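PDB 4GS5: acyl-CoA synthetase (AMP-forming)/AMP-acid ligase II-like protein from Dyadobacter fermentans, which is an AMP-binding enzyme family member that may activate medium-chain fatty acids as coenzyme A thioesters. Local coordinates for residues 8-13 with 31-35; 4-8 with 24-28; 204-209 with 218-224. All coordinates share one frame. Residues are numbered along the deposited sequence.

Contact 1: residues 8-13 with 31-35; sequences TGKTLC and MEKWL. With EDO (1,2-ethanediol), chain U.
T8 ends the edge strand 5-8 in an extended conformation, its t rotamer setting OG1 3.6 Å from CE of selenomethionine M31 on helix 22-36; the hydroxyl is hydrogen-bonded to Q16. At G9 the chain is almost fully stretched (phi/psi 177/172), and its carbonyl oxygen lies 3.8 Å from M31 CE. From K10 to C13 the backbone takes helical angles and coils into a single turn, closed by C13 N donating to G9 O at 2.8 Å. K10 is t through chi1 to chi3, and its CG lies 4.3 Å from L35 CD2. The turn brings C13 round to face the helix: in the t rotamer its SG rests 3.9 Å from M31 CB, and its CB 4.1 Å from L35 CD1. The apolar contacts come from M31 and L35, one helical turn apart (L35 N to M31 O, 2.9 Å); the CA register pairs K10 with L35 (8.2 Å) and C13 with E32 (7.6 Å). Away from this interface, K33 NZ donates to ethanediol O1 at 2.9 Å. The apolar seam seats the strand-to-helix loop on its own helix; M31 and L35 also touch M100 of helix 90-102, and T8 pairs through its backbone with L106 of strand 105-109.

Contact 2: residues 4-8 with 24-28; sequences MIWTT and FAQAY
Strand 5-8 and the helical segment 24-28 run nearly parallel, their axes 14° apart in direction and 10.2 Å apart at closest approach, with W6 opposite F24 (CA-CA 6.9 Å). Aromatic contacts dominate. The t rotamer of W6 (chi1 -179°) directs its side chain at the helix, while F24 (chi1 -70°) reaches back under the strand. A CH-pi contact places W6 CB over the face of the F24 ring, 3.7 Å from its centroid and 13° off the normal. The five-membered ring of W6 and the F24 ring are inclined by 30°, but with centroids 5.8 Å apart they barely overlap. This is the helix-on-sheet packing of an alpha/beta fold: strand 5-8 borders the large mixed sheet, where W6 pairs through its backbone with V108 of strand 105-109, and F24 also packs on V108. Apolar contacts extend the interface along the indole, with W6 CZ3 4.0 Å from A27 CB and W6 CH2 3.8 Å from Y28 CB. Backbone atoms supply the remaining contacts near the N terminus: I5 CA approaches F24 CZ at 3.9 Å, and M4 O lies at the edge of the same ring, 4.0 Å from CZ.

Contact 3: residues 204-209 with 218-224; sequences FLPGIQ and LHISGAV. With EDO (1,2-ethanediol), chain X.
Segment 204-209 leaves strand 202-204 at F204, passes through a type II turn from L205 to I208, and at Q209, where strand 209-212 begins, pairs with strand 217-221. There Q209 and S221 form an antiparallel hydrogen-bonded pair (CA-CA 5.2 Å): Q209 N donates to S221 O at 2.8 Å and S221 N to Q209 O at 3.0 Å, while I220 CA makes a CA-H...O contact of 3.3 Å with Q209 O. The side chains of Q209 (chi1 -63°) and S221 (chi1 72°) share one face of this pair. F204, an m rotamer (chi1 -72°, chi2 -68°), presents its ring edge to L218 CD1, 3.6 Å from CZ; L218 meets it in the t, p rotamer, and I220 CG2 lies 4.0 Å from F204 CE1. The same ring stacks on Y210. I208 adopts m, m, placing CG2 4.1 Å from I220 CB and CD1 3.8 Å from CG2 of V224, itself an m rotamer (chi1 -68°). G207 occupies the third position of the turn with positive phi (93/-8), where a side chain would be jammed against the preceding carbonyl. Its own carbonyl accepts from a water at 2.7 Å that in turn accepts from A223 N at 3.0 Å. An ethanediol molecule, probably from the crystallisation liquor, donates through O2 to P206 O at 2.8 Å. Strands 209-212 and 217-221 make a beta-hairpin, continued by backbone bonding of H219 to G211 and entered through the turn 205-208, in the antiparallel part of the N-terminal region of an AMP-binding enzyme.

Overall arrangement
From the N terminus, strand 5-8 runs along one border of the large mixed sheet, and the chain then loops into helix 22-36. Contacts 1 and 2 both close this connection, and their segments alternate along the chain: 4-8 pairs with 24-28, then 8-13 with 31-35. They share T8 and touch directly, M31 SE lying 4.3 Å from W6 CZ3, so strand, loop and successive turns of one helix form a continuous packed unit. Contact 3 follows in series and closes the antiparallel hairpin of strands 209-212 and 217-221 at the sheet's other border. Its centre lies about 28 Å from that of contact 1 and 32 Å from that of contact 2; the sheet links it to contact 2.

Contact 1: residues 8-13 with 31-35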
ATOM      1  N   THR A   8       2.562 -23.508 -18.433  1.00 50.37           N
ATOM      2  CA  THR A   8       1.149 -23.709 -18.724  1.00 50.65           C
ATOM      3  C   THR A   8       0.513 -22.549 -19.485  1.00 49.88           C
ATOM      4  O   THR A   8       1.172 -21.555 -19.822  1.00 50.41           O
ATOM      5  CB  THR A   8       0.336 -24.026 -17.425  1.00 51.45           C
ATOM      6  OG1 THR A   8      -0.963 -24.518 -17.777  1.00 52.15           O
ATOM      7  CG2 THR A   8       0.190 -22.787 -16.537  1.00 52.35           C
ATOM      8  N   GLY A   9      -0.778 -22.685 -19.751  1.00 58.39           N
ATOM      9  CA  GLY A   9      -1.502 -21.738 -20.577  1.00 55.63           C
ATOM     10  C   GLY A   9      -2.932 -22.202 -20.754  1.00 56.57           C
ATOM     11  O   GLY A   9      -3.285 -23.318 -20.343  1.00 53.07           O
ATOM     12  N   LYS A  10      -3.754 -21.344 -21.352  1.00 56.72           N
ATOM     13  CA  LYS A  10      -5.157 -21.656 -21.588  1.00 62.11           C
ATOM     14  C   LYS A  10      -5.290 -22.938 -22.394  1.00 64.79           C
ATOM     15  O   LYS A  10      -5.904 -23.914 -21.944  1.00 64.84           O
ATOM     16  CB  LYS A  10      -5.836 -20.509 -22.329  1.00 66.19           C
ATOM     17  CG  LYS A  10      -7.353 -20.568 -22.367  1.00 71.01           C
ATOM     18  CD  LYS A  10      -7.921 -19.351 -23.101  1.00 76.48           C
ATOM     19  CE  LYS A  10      -9.444 -19.347 -23.102  1.00 80.49           C
ATOM     20  NZ  LYS A  10     -10.014 -20.602 -23.686  1.00 83.31           N
ATOM     21  N   THR A  11      -4.699 -22.956 -23.581  1.00 66.47           N
ATOM     22  CA  THR A  11      -4.833 -24.141 -24.417  1.00 73.44           C
ATOM     23  C   THR A  11      -3.939 -25.274 -23.921  1.00 74.86           C
ATOM     24  O   THR A  11      -4.303 -26.445 -24.017  1.00 78.15           O
ATOM     25  CB  THR A  11      -4.605 -23.844 -25.926  1.00 72.43           C
ATOM     26  OG1 THR A  11      -3.208 -23.915 -26.245  1.00 69.38           O
ATOM     27  CG2 THR A  11      -5.164 -22.472 -26.280  1.00 71.48           C
ATOM     28  N   LEU A  12      -2.779 -24.938 -23.370  1.00 71.21           N
ATOM     29  CA  LEU A  12      -1.880 -25.983 -22.892  1.00 73.72           C
ATOM     30  C   LEU A  12      -2.476 -26.734 -21.690  1.00 74.63           C
ATOM     31  O   LEU A  12      -2.131 -27.890 -21.428  1.00 78.91           O
ATOM     32  CB  LEU A  12      -0.500 -25.405 -22.571  1.00 70.63           C
ATOM     33  CG  LEU A  12       0.584 -26.391 -22.135  1.00 67.16           C
ATOM     34  CD1 LEU A  12       0.609 -27.607 -23.042  1.00 65.19           C
ATOM     35  CD2 LEU A  12       1.941 -25.704 -22.111  1.00 67.68           C
ATOM     36  N   CYS A  13      -3.392 -26.082 -20.980  1.00 70.04           N
ATOM     37  CA  CYS A  13      -4.030 -26.684 -19.812  1.00 64.16           C
ATOM     38  C   CYS A  13      -5.010 -27.796 -20.215  1.00 74.47           C
ATOM     39  O   CYS A  13      -5.339 -28.671 -19.411  1.00 73.70           O
ATOM     40  CB  CYS A  13      -4.741 -25.611 -18.977  1.00 56.60           C
ATOM     41  SG  CYS A  13      -5.012 -26.056 -17.255  1.00 94.45           S
HETATM   42  N   MSE A  31      -6.986 -23.568 -12.295  1.00 42.16           N
HETATM   43  CA  MSE A  31      -7.206 -23.333 -13.721  1.00 50.86           C
HETATM   44  C   MSE A  31      -8.315 -24.210 -14.298  1.00 56.42           C
HETATM   45  O   MSE A  31      -9.185 -23.729 -15.038  1.00 45.35           O
HETATM   46  CB  MSE A  31      -5.910 -23.510 -14.502  1.00 50.75           C
HETATM   47  CG  MSE A  31      -4.894 -22.447 -14.156  1.00 48.13           C
HETATM   48 SE   MSE A  31      -3.159 -22.834 -14.900  0.57 48.67          SE
HETATM   49  CE  MSE A  31      -3.484 -22.224 -16.725  1.00 45.91           C
ATOM     50  N   GLU A  32      -8.285 -25.496 -13.951  1.00 54.86           N
ATOM     51  CA  GLU A  32      -9.328 -26.401 -14.398  1.00 56.64           C
ATOM     52  C   GLU A  32     -10.681 -25.841 -13.974  1.00 56.95           C
ATOM     53  O   GLU A  32     -11.618 -25.806 -14.768  1.00 50.48           O
ATOM     54  CB  GLU A  32      -9.101 -27.798 -13.828  1.00 63.43           C
ATOM     55  CG  GLU A  32      -7.974 -28.555 -14.525  1.00 72.64           C
ATOM     56  CD  GLU A  32      -8.400 -29.165 -15.863  1.00 82.20           C
ATOM     57  OE1 GLU A  32      -9.043 -30.244 -15.846  1.00 88.27           O
ATOM     58  OE2 GLU A  32      -8.090 -28.571 -16.926  1.00 79.88           O
ATOM     59  N   LYS A  33     -10.777 -25.368 -12.733  1.00 55.96           N
ATOM     60  CA  LYS A  33     -12.041 -24.815 -12.250  1.00 54.95           C
ATOM     61  C   LYS A  33     -12.438 -23.533 -13.000  1.00 51.53           C
ATOM     62  O   LYS A  33     -13.607 -23.355 -13.367  1.00 51.80           O
ATOM     63  CB  LYS A  33     -12.017 -24.577 -10.732  1.00 53.02           C
ATOM     64  CG  LYS A  33     -13.386 -24.189 -10.182  1.00 54.52           C
ATOM     65  CD  LYS A  33     -13.392 -23.906  -8.684  1.00 58.78           C
ATOM     66  CE  LYS A  33     -14.795 -23.463  -8.252  1.00 62.15           C
ATOM     67  NZ  LYS A  33     -14.885 -23.015  -6.833  1.00 60.89           N
ATOM     68  N   TRP A  34     -11.473 -22.646 -13.232  1.00 45.95           N
ATOM     69  CA  TRP A  34     -11.755 -21.430 -13.987  1.00 46.87           C
ATOM     70  C   TRP A  34     -12.345 -21.759 -15.361  1.00 49.45           C
ATOM     71  O   TRP A  34     -13.416 -21.263 -15.727  1.00 49.70           O
ATOM     72  CB  TRP A  34     -10.500 -20.570 -14.152  1.00 44.69           C
ATOM     73  CG  TRP A  34     -10.772 -19.297 -14.901  1.00 44.03           C
ATOM     74  CD1 TRP A  34     -10.641 -19.088 -16.240  1.00 44.79           C
ATOM     75  CD2 TRP A  34     -11.234 -18.064 -14.345  1.00 43.07           C
ATOM     76  NE1 TRP A  34     -10.992 -17.801 -16.556  1.00 41.76           N
ATOM     77  CE2 TRP A  34     -11.360 -17.151 -15.411  1.00 45.10           C
ATOM     78  CE3 TRP A  34     -11.553 -17.644 -13.050  1.00 43.55           C
ATOM     79  CZ2 TRP A  34     -11.789 -15.834 -15.219  1.00 43.62           C
ATOM     80  CZ3 TRP A  34     -11.980 -16.339 -12.861  1.00 43.16           C
ATOM     81  CH2 TRP A  34     -12.087 -15.447 -13.938  1.00 39.49           C
ATOM     82  N   LEU A  35     -11.636 -22.597 -16.114  1.00 48.61           N
ATOM     83  CA  LEU A  35     -12.059 -22.995 -17.456  1.00 52.20           C
ATOM     84  C   LEU A  35     -13.428 -23.677 -17.462  1.00 54.73           C
ATOM     85  O   LEU A  35     -14.193 -23.541 -18.421  1.00 57.96           O
ATOM     86  CB  LEU A  35     -11.004 -23.902 -18.103  1.00 51.95           C
ATOM     87  CG  LEU A  35      -9.606 -23.277 -18.223  1.00 55.63           C
ATOM     88  CD1 LEU A  35      -8.604 -24.277 -18.781  1.00 59.89           C
ATOM     89  CD2 LEU A  35      -9.638 -22.011 -19.080  1.00 55.57           C
TER
HETATM   90  C1  EDO U 420     -11.560 -22.183  -5.968  1.00 45.82           C
HETATM   91  O1  EDO U 420     -12.710 -22.344  -5.114  1.00 46.41           O
HETATM   92  C2  EDO U 420     -10.466 -23.146  -5.528  1.00 39.05           C
HETATM   93  O2  EDO U 420      -9.652 -23.517  -6.632  1.00 25.56           O

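Contact 2: residues 4-8 with 24-28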
HETATM    1  N   MSE A   4      11.808 -27.489 -11.403  1.00 81.58           N
HETATM    2  CA  MSE A   4      11.489 -26.350 -10.538  1.00 79.86           C
HETATM    3  C   MSE A   4      10.604 -25.304 -11.215  1.00 72.78           C
HETATM    4  O   MSE A   4      10.389 -24.218 -10.665  1.00 72.03           O
HETATM    5  CB  MSE A   4      12.761 -25.695  -9.984  1.00 83.58           C
HETATM    6  CG  MSE A   4      13.047 -26.083  -8.540  1.00 88.10           C
HETATM    7 SE   MSE A   4      13.115 -28.028  -8.337  0.57138.99          SE
HETATM    8  CE  MSE A   4      12.693 -28.177  -6.437  1.00 92.19           C
ATOM      9  N   ILE A   5      10.101 -25.634 -12.402  1.00 68.63           N
ATOM     10  CA  ILE A   5       9.123 -24.797 -13.092  1.00 64.40           C
ATOM     11  C   ILE A   5       8.086 -25.626 -13.845  1.00 62.42           C
ATOM     12  O   ILE A   5       8.402 -26.664 -14.426  1.00 70.34           O
ATOM     13  CB  ILE A   5       9.779 -23.802 -14.075  1.00 67.08           C
ATOM     14  CG1 ILE A   5      10.492 -24.537 -15.207  1.00 70.48           C
ATOM     15  CG2 ILE A   5      10.752 -22.896 -13.356  1.00 69.86           C
ATOM     16  CD1 ILE A   5      11.187 -23.591 -16.174  1.00 70.48           C
ATOM     17  N   TRP A   6       6.841 -25.168 -13.819  1.00 54.47           N
ATOM     18  CA  TRP A   6       5.776 -25.790 -14.599  1.00 54.34           C
ATOM     19  C   TRP A   6       5.234 -24.785 -15.617  1.00 51.80           C
ATOM     20  O   TRP A   6       4.814 -23.682 -15.254  1.00 50.57           O
ATOM     21  CB  TRP A   6       4.667 -26.291 -13.668  1.00 57.38           C
ATOM     22  CG  TRP A   6       3.522 -26.970 -14.361  1.00 56.83           C
ATOM     23  CD1 TRP A   6       3.575 -28.107 -15.124  1.00 60.90           C
ATOM     24  CD2 TRP A   6       2.143 -26.569 -14.335  1.00 57.40           C
ATOM     25  NE1 TRP A   6       2.317 -28.424 -15.587  1.00 59.77           N
ATOM     26  CE2 TRP A   6       1.424 -27.504 -15.114  1.00 60.16           C
ATOM     27  CE3 TRP A   6       1.452 -25.509 -13.737  1.00 55.52           C
ATOM     28  CZ2 TRP A   6       0.042 -27.403 -15.306  1.00 60.13           C
ATOM     29  CZ3 TRP A   6       0.082 -25.413 -13.932  1.00 55.13           C
ATOM     30  CH2 TRP A   6      -0.607 -26.352 -14.709  1.00 57.14           C
ATOM     31  N   THR A   7       5.265 -25.151 -16.893  1.00 52.29           N
ATOM     32  CA  THR A   7       4.826 -24.242 -17.952  1.00 57.39           C
ATOM     33  C   THR A   7       3.393 -24.541 -18.378  1.00 58.31           C
ATOM     34  O   THR A   7       3.042 -25.684 -18.651  1.00 52.74           O
ATOM     35  CB  THR A   7       5.758 -24.301 -19.179  1.00 58.70           C
ATOM     36  OG1 THR A   7       7.088 -23.936 -18.787  1.00 59.50           O
ATOM     37  CG2 THR A   7       5.276 -23.339 -20.268  1.00 56.24           C
ATOM     38  N   THR A   8       2.562 -23.508 -18.433  1.00 50.37           N
ATOM     39  CA  THR A   8       1.149 -23.709 -18.724  1.00 50.65           C
ATOM     40  C   THR A   8       0.513 -22.549 -19.485  1.00 49.88           C
ATOM     41  O   THR A   8       1.172 -21.555 -19.822  1.00 50.41           O
ATOM     42  CB  THR A   8       0.336 -24.026 -17.425  1.00 51.45           C
ATOM     43  OG1 THR A   8      -0.963 -24.518 -17.777  1.00 52.15           O
ATOM     44  CG2 THR A   8       0.190 -22.787 -16.537  1.00 52.35           C
ATOM     45  N   PHE A  24       2.321 -27.098  -7.626  1.00 45.32           N
ATOM     46  CA  PHE A  24       1.875 -26.825  -8.987  1.00 45.22           C
ATOM     47  C   PHE A  24       0.466 -27.336  -9.271  1.00 50.22           C
ATOM     48  O   PHE A  24      -0.238 -26.806 -10.138  1.00 52.43           O
ATOM     49  CB  PHE A  24       2.851 -27.430  -9.991  1.00 45.47           C
ATOM     50  CG  PHE A  24       4.175 -26.738 -10.035  1.00 48.84           C
ATOM     51  CD1 PHE A  24       4.261 -25.369  -9.830  1.00 47.90           C
ATOM     52  CD2 PHE A  24       5.335 -27.450 -10.288  1.00 56.35           C
ATOM     53  CE1 PHE A  24       5.483 -24.723  -9.871  1.00 49.41           C
ATOM     54  CE2 PHE A  24       6.560 -26.814 -10.329  1.00 58.28           C
ATOM     55  CZ  PHE A  24       6.634 -25.444 -10.121  1.00 50.59           C
ATOM     56  N   ALA A  25       0.057 -28.364  -8.541  1.00 49.13           N
ATOM     57  CA  ALA A  25      -1.266 -28.939  -8.718  1.00 55.15           C
ATOM     58  C   ALA A  25      -2.338 -27.988  -8.190  1.00 49.15           C
ATOM     59  O   ALA A  25      -3.484 -28.022  -8.649  1.00 48.14           O
ATOM     60  CB  ALA A  25      -1.358 -30.305  -8.033  1.00 57.59           C
ATOM     61  N   GLN A  26      -1.964 -27.141  -7.231  1.00 48.61           N
ATOM     62  CA  GLN A  26      -2.851 -26.078  -6.778  1.00 47.72           C
ATOM     63  C   GLN A  26      -3.221 -25.210  -7.975  1.00 46.84           C
ATOM     64  O   GLN A  26      -4.384 -24.862  -8.174  1.00 49.14           O
ATOM     65  CB  GLN A  26      -2.165 -25.193  -5.738  1.00 48.94           C
ATOM     66  CG  GLN A  26      -1.747 -25.876  -4.458  1.00 57.47           C
ATOM     67  CD  GLN A  26      -1.188 -24.876  -3.465  1.00 60.52           C
ATOM     68  OE1 GLN A  26      -0.008 -24.524  -3.519  1.00 61.75           O
ATOM     69  NE2 GLN A  26      -2.045 -24.384  -2.575  1.00 57.99           N
ATOM     70  N   ALA A  27      -2.216 -24.856  -8.764  1.00 42.84           N
ATOM     71  CA  ALA A  27      -2.423 -24.006  -9.929  1.00 44.95           C
ATOM     72  C   ALA A  27      -3.323 -24.716 -10.948  1.00 46.99           C
ATOM     73  O   ALA A  27      -4.328 -24.174 -11.425  1.00 43.20           O
ATOM     74  CB  ALA A  27      -1.081 -23.654 -10.550  1.00 42.86           C
ATOM     75  N   TYR A  28      -2.961 -25.949 -11.261  1.00 52.11           N
ATOM     76  CA  TYR A  28      -3.711 -26.722 -12.237  1.00 50.88           C
ATOM     77  C   TYR A  28      -5.183 -26.835 -11.823  1.00 50.06           C
ATOM     78  O   TYR A  28      -6.082 -26.611 -12.638  1.00 47.71           O
ATOM     79  CB  TYR A  28      -3.071 -28.091 -12.420  1.00 55.60           C
ATOM     80  CG  TYR A  28      -3.818 -28.991 -13.374  1.00 57.85           C
ATOM     81  CD1 TYR A  28      -3.582 -28.944 -14.750  1.00 57.33           C
ATOM     82  CD2 TYR A  28      -4.768 -29.884 -12.902  1.00 58.71           C
ATOM     83  CE1 TYR A  28      -4.272 -29.775 -15.621  1.00 60.08           C
ATOM     84  CE2 TYR A  28      -5.459 -30.718 -13.761  1.00 61.12           C
ATOM     85  CZ  TYR A  28      -5.207 -30.663 -15.114  1.00 62.58           C
ATOM     86  OH  TYR A  28      -5.908 -31.498 -15.951  1.00 63.18           O
TER

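Contact 3: residues 204-209 with 218-224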
ATOM      1  N   PHE A 204      -5.370   5.794 -11.298  1.00 27.38           N
ATOM      2  CA  PHE A 204      -6.494   4.853 -11.278  1.00 27.52           C
ATOM      3  C   PHE A 204      -6.590   4.001 -12.543  1.00 30.36           C
ATOM      4  O   PHE A 204      -6.533   4.513 -13.658  1.00 29.80           O
ATOM      5  CB  PHE A 204      -7.816   5.609 -11.071  1.00 29.51           C
ATOM      6  CG  PHE A 204      -7.991   6.155  -9.674  1.00 30.89           C
ATOM      7  CD1 PHE A 204      -8.173   5.289  -8.588  1.00 25.40           C
ATOM      8  CD2 PHE A 204      -7.941   7.528  -9.440  1.00 28.80           C
ATOM      9  CE1 PHE A 204      -8.321   5.785  -7.296  1.00 25.12           C
ATOM     10  CE2 PHE A 204      -8.084   8.045  -8.149  1.00 26.88           C
ATOM     11  CZ  PHE A 204      -8.285   7.182  -7.075  1.00 28.88           C
ATOM     12  N   LEU A 205      -6.738   2.692 -12.358  1.00 30.79           N
ATOM     13  CA  LEU A 205      -6.981   1.777 -13.465  1.00 30.32           C
ATOM     14  C   LEU A 205      -8.336   2.074 -14.113  1.00 35.46           C
ATOM     15  O   LEU A 205      -9.245   2.580 -13.461  1.00 32.70           O
ATOM     16  CB  LEU A 205      -6.953   0.332 -12.959  1.00 30.57           C
ATOM     17  CG  LEU A 205      -5.586  -0.181 -12.517  1.00 35.96           C
ATOM     18  CD1 LEU A 205      -5.723  -1.488 -11.740  1.00 39.22           C
ATOM     19  CD2 LEU A 205      -4.684  -0.358 -13.715  1.00 35.81           C
ATOM     20  N   PRO A 206      -8.480   1.745 -15.404  1.00 44.71           N
ATOM     21  CA  PRO A 206      -9.744   2.051 -16.084  1.00 46.51           C
ATOM     22  C   PRO A 206     -10.887   1.224 -15.487  1.00 38.58           C
ATOM     23  O   PRO A 206     -10.678   0.069 -15.115  1.00 40.50           O
ATOM     24  CB  PRO A 206      -9.474   1.619 -17.529  1.00 49.75           C
ATOM     25  CG  PRO A 206      -8.451   0.501 -17.396  1.00 46.32           C
ATOM     26  CD  PRO A 206      -7.599   0.870 -16.205  1.00 44.76           C
ATOM     27  N   GLY A 207     -12.069   1.813 -15.385  1.00 33.00           N
ATOM     28  CA  GLY A 207     -13.223   1.104 -14.866  1.00 39.33           C
ATOM     29  C   GLY A 207     -13.420   1.299 -13.379  1.00 40.05           C
ATOM     30  O   GLY A 207     -14.435   0.886 -12.823  1.00 42.70           O
ATOM     31  N   ILE A 208     -12.450   1.931 -12.733  1.00 36.56           N
ATOM     32  CA  ILE A 208     -12.569   2.275 -11.328  1.00 35.62           C
ATOM     33  C   ILE A 208     -13.245   3.637 -11.173  1.00 35.48           C
ATOM     34  O   ILE A 208     -12.818   4.617 -11.777  1.00 34.14           O
ATOM     35  CB  ILE A 208     -11.182   2.336 -10.652  1.00 32.94           C
ATOM     36  CG1 ILE A 208     -10.470   0.986 -10.746  1.00 36.56           C
ATOM     37  CG2 ILE A 208     -11.306   2.758  -9.202  1.00 33.07           C
ATOM     38  CD1 ILE A 208     -11.234  -0.178 -10.071  1.00 38.54           C
ATOM     39  N   GLN A 209     -14.306   3.699 -10.373  1.00 34.93           N
ATOM     40  CA  GLN A 209     -14.898   4.983  -9.996  1.00 37.58           C
ATOM     41  C   GLN A 209     -14.323   5.343  -8.629  1.00 37.90           C
ATOM     42  O   GLN A 209     -14.126   4.460  -7.783  1.00 35.83           O
ATOM     43  CB  GLN A 209     -16.428   4.891  -9.933  1.00 43.97           C
ATOM     44  CG  GLN A 209     -17.089   4.567 -11.270  1.00 56.33           C
ATOM     45  CD  GLN A 209     -17.730   3.183 -11.287  1.00 69.33           C
ATOM     46  OE1 GLN A 209     -17.387   2.334 -12.117  1.00 74.07           O
ATOM     47  NE2 GLN A 209     -18.668   2.949 -10.367  1.00 71.49           N
ATOM     48  N   LEU A 218     -10.156   8.180   0.596  1.00 27.64           N
ATOM     49  CA  LEU A 218     -10.480   7.570  -0.688  1.00 28.76           C
ATOM     50  C   LEU A 218     -11.555   6.498  -0.576  1.00 30.30           C
ATOM     51  O   LEU A 218     -11.501   5.613   0.297  1.00 29.20           O
ATOM     52  CB  LEU A 218      -9.224   6.946  -1.291  1.00 24.42           C
ATOM     53  CG  LEU A 218      -9.330   6.288  -2.674  1.00 25.50           C
ATOM     54  CD1 LEU A 218      -9.723   7.316  -3.739  1.00 25.65           C
ATOM     55  CD2 LEU A 218      -7.996   5.635  -3.039  1.00 22.65           C
ATOM     56  N   HIS A 219     -12.541   6.575  -1.456  1.00 27.32           N
ATOM     57  CA  HIS A 219     -13.387   5.405  -1.690  1.00 30.70           C
ATOM     58  C   HIS A 219     -13.359   5.001  -3.165  1.00 35.16           C
ATOM     59  O   HIS A 219     -13.194   5.843  -4.053  1.00 32.09           O
ATOM     60  CB  HIS A 219     -14.814   5.631  -1.204  1.00 31.60           C
ATOM     61  CG  HIS A 219     -15.510   6.759  -1.890  1.00 37.53           C
ATOM     62  ND1 HIS A 219     -15.909   6.695  -3.208  1.00 36.87           N
ATOM     63  CD2 HIS A 219     -15.869   7.989  -1.446  1.00 40.18           C
ATOM     64  CE1 HIS A 219     -16.490   7.833  -3.544  1.00 39.79           C
ATOM     65  NE2 HIS A 219     -16.485   8.633  -2.490  1.00 40.14           N
ATOM     66  N   ILE A 220     -13.502   3.706  -3.425  1.00 33.50           N
ATOM     67  CA  ILE A 220     -13.491   3.218  -4.794  1.00 31.14           C
ATOM     68  C   ILE A 220     -14.597   2.198  -5.026  1.00 32.52           C
ATOM     69  O   ILE A 220     -15.090   1.560  -4.080  1.00 34.09           O
ATOM     70  CB  ILE A 220     -12.108   2.613  -5.212  1.00 30.06           C
ATOM     71  CG1 ILE A 220     -11.749   1.407  -4.353  1.00 34.11           C
ATOM     72  CG2 ILE A 220     -10.981   3.683  -5.154  1.00 26.37           C
ATOM     73  CD1 ILE A 220     -11.175   1.760  -2.983  1.00 35.12           C
ATOM     74  N   SER A 221     -14.994   2.058  -6.287  1.00 33.39           N
ATOM     75  CA  SER A 221     -15.992   1.080  -6.678  1.00 42.77           C
ATOM     76  C   SER A 221     -15.792   0.732  -8.150  1.00 42.69           C
ATOM     77  O   SER A 221     -15.220   1.520  -8.904  1.00 38.60           O
ATOM     78  CB  SER A 221     -17.416   1.597  -6.426  1.00 53.47           C
ATOM     79  OG  SER A 221     -17.766   2.616  -7.348  1.00 59.73           O
ATOM     80  N   GLY A 222     -16.261  -0.451  -8.543  1.00 43.44           N
ATOM     81  CA  GLY A 222     -16.126  -0.944  -9.907  1.00 43.69           C
ATOM     82  C   GLY A 222     -16.630  -2.378 -10.022  1.00 42.26           C
ATOM     83  O   GLY A 222     -17.098  -2.952  -9.038  1.00 41.14           O
ATOM     84  N   ALA A 223     -16.542  -2.960 -11.214  1.00 36.90           N
ATOM     85  CA  ALA A 223     -16.839  -4.373 -11.361  1.00 44.29           C
ATOM     86  C   ALA A 223     -15.988  -5.186 -10.382  1.00 44.79           C
ATOM     87  O   ALA A 223     -16.459  -6.192  -9.854  1.00 40.89           O
ATOM     88  CB  ALA A 223     -16.625  -4.840 -12.791  1.00 42.91           C
ATOM     89  N   VAL A 224     -14.758  -4.753 -10.104  1.00 40.25           N
ATOM     90  CA  VAL A 224     -13.934  -5.525  -9.162  1.00 43.16           C
ATOM     91  C   VAL A 224     -14.489  -5.554  -7.738  1.00 44.26           C
ATOM     92  O   VAL A 224     -14.126  -6.426  -6.951  1.00 51.40           O
ATOM     93  CB  VAL A 224     -12.438  -5.108  -9.134  1.00 40.83           C
ATOM     94  CG1 VAL A 224     -11.751  -5.470 -10.445  1.00 44.21           C
ATOM     95  CG2 VAL A 224     -12.266  -3.631  -8.779  1.00 36.75           C
TER
HETATM   96  C1  EDO X 423     -10.753  -2.161 -19.046  1.00 54.42           C
HETATM   97  O1  EDO X 423      -9.928  -3.057 -19.793  1.00 57.32           O
HETATM   98  C2  EDO X 423     -10.884  -2.704 -17.631  1.00 53.13           C
HETATM   99  O2  EDO X 423     -11.717  -1.846 -16.837  1.00 53.82           O
HETATM  100  O   HOH W   1     -15.257  -1.617 -13.510  1.00 45.20           O
HETATM  101  O   HOH W   2     -16.354   5.082  -5.348  1.00 43.80           O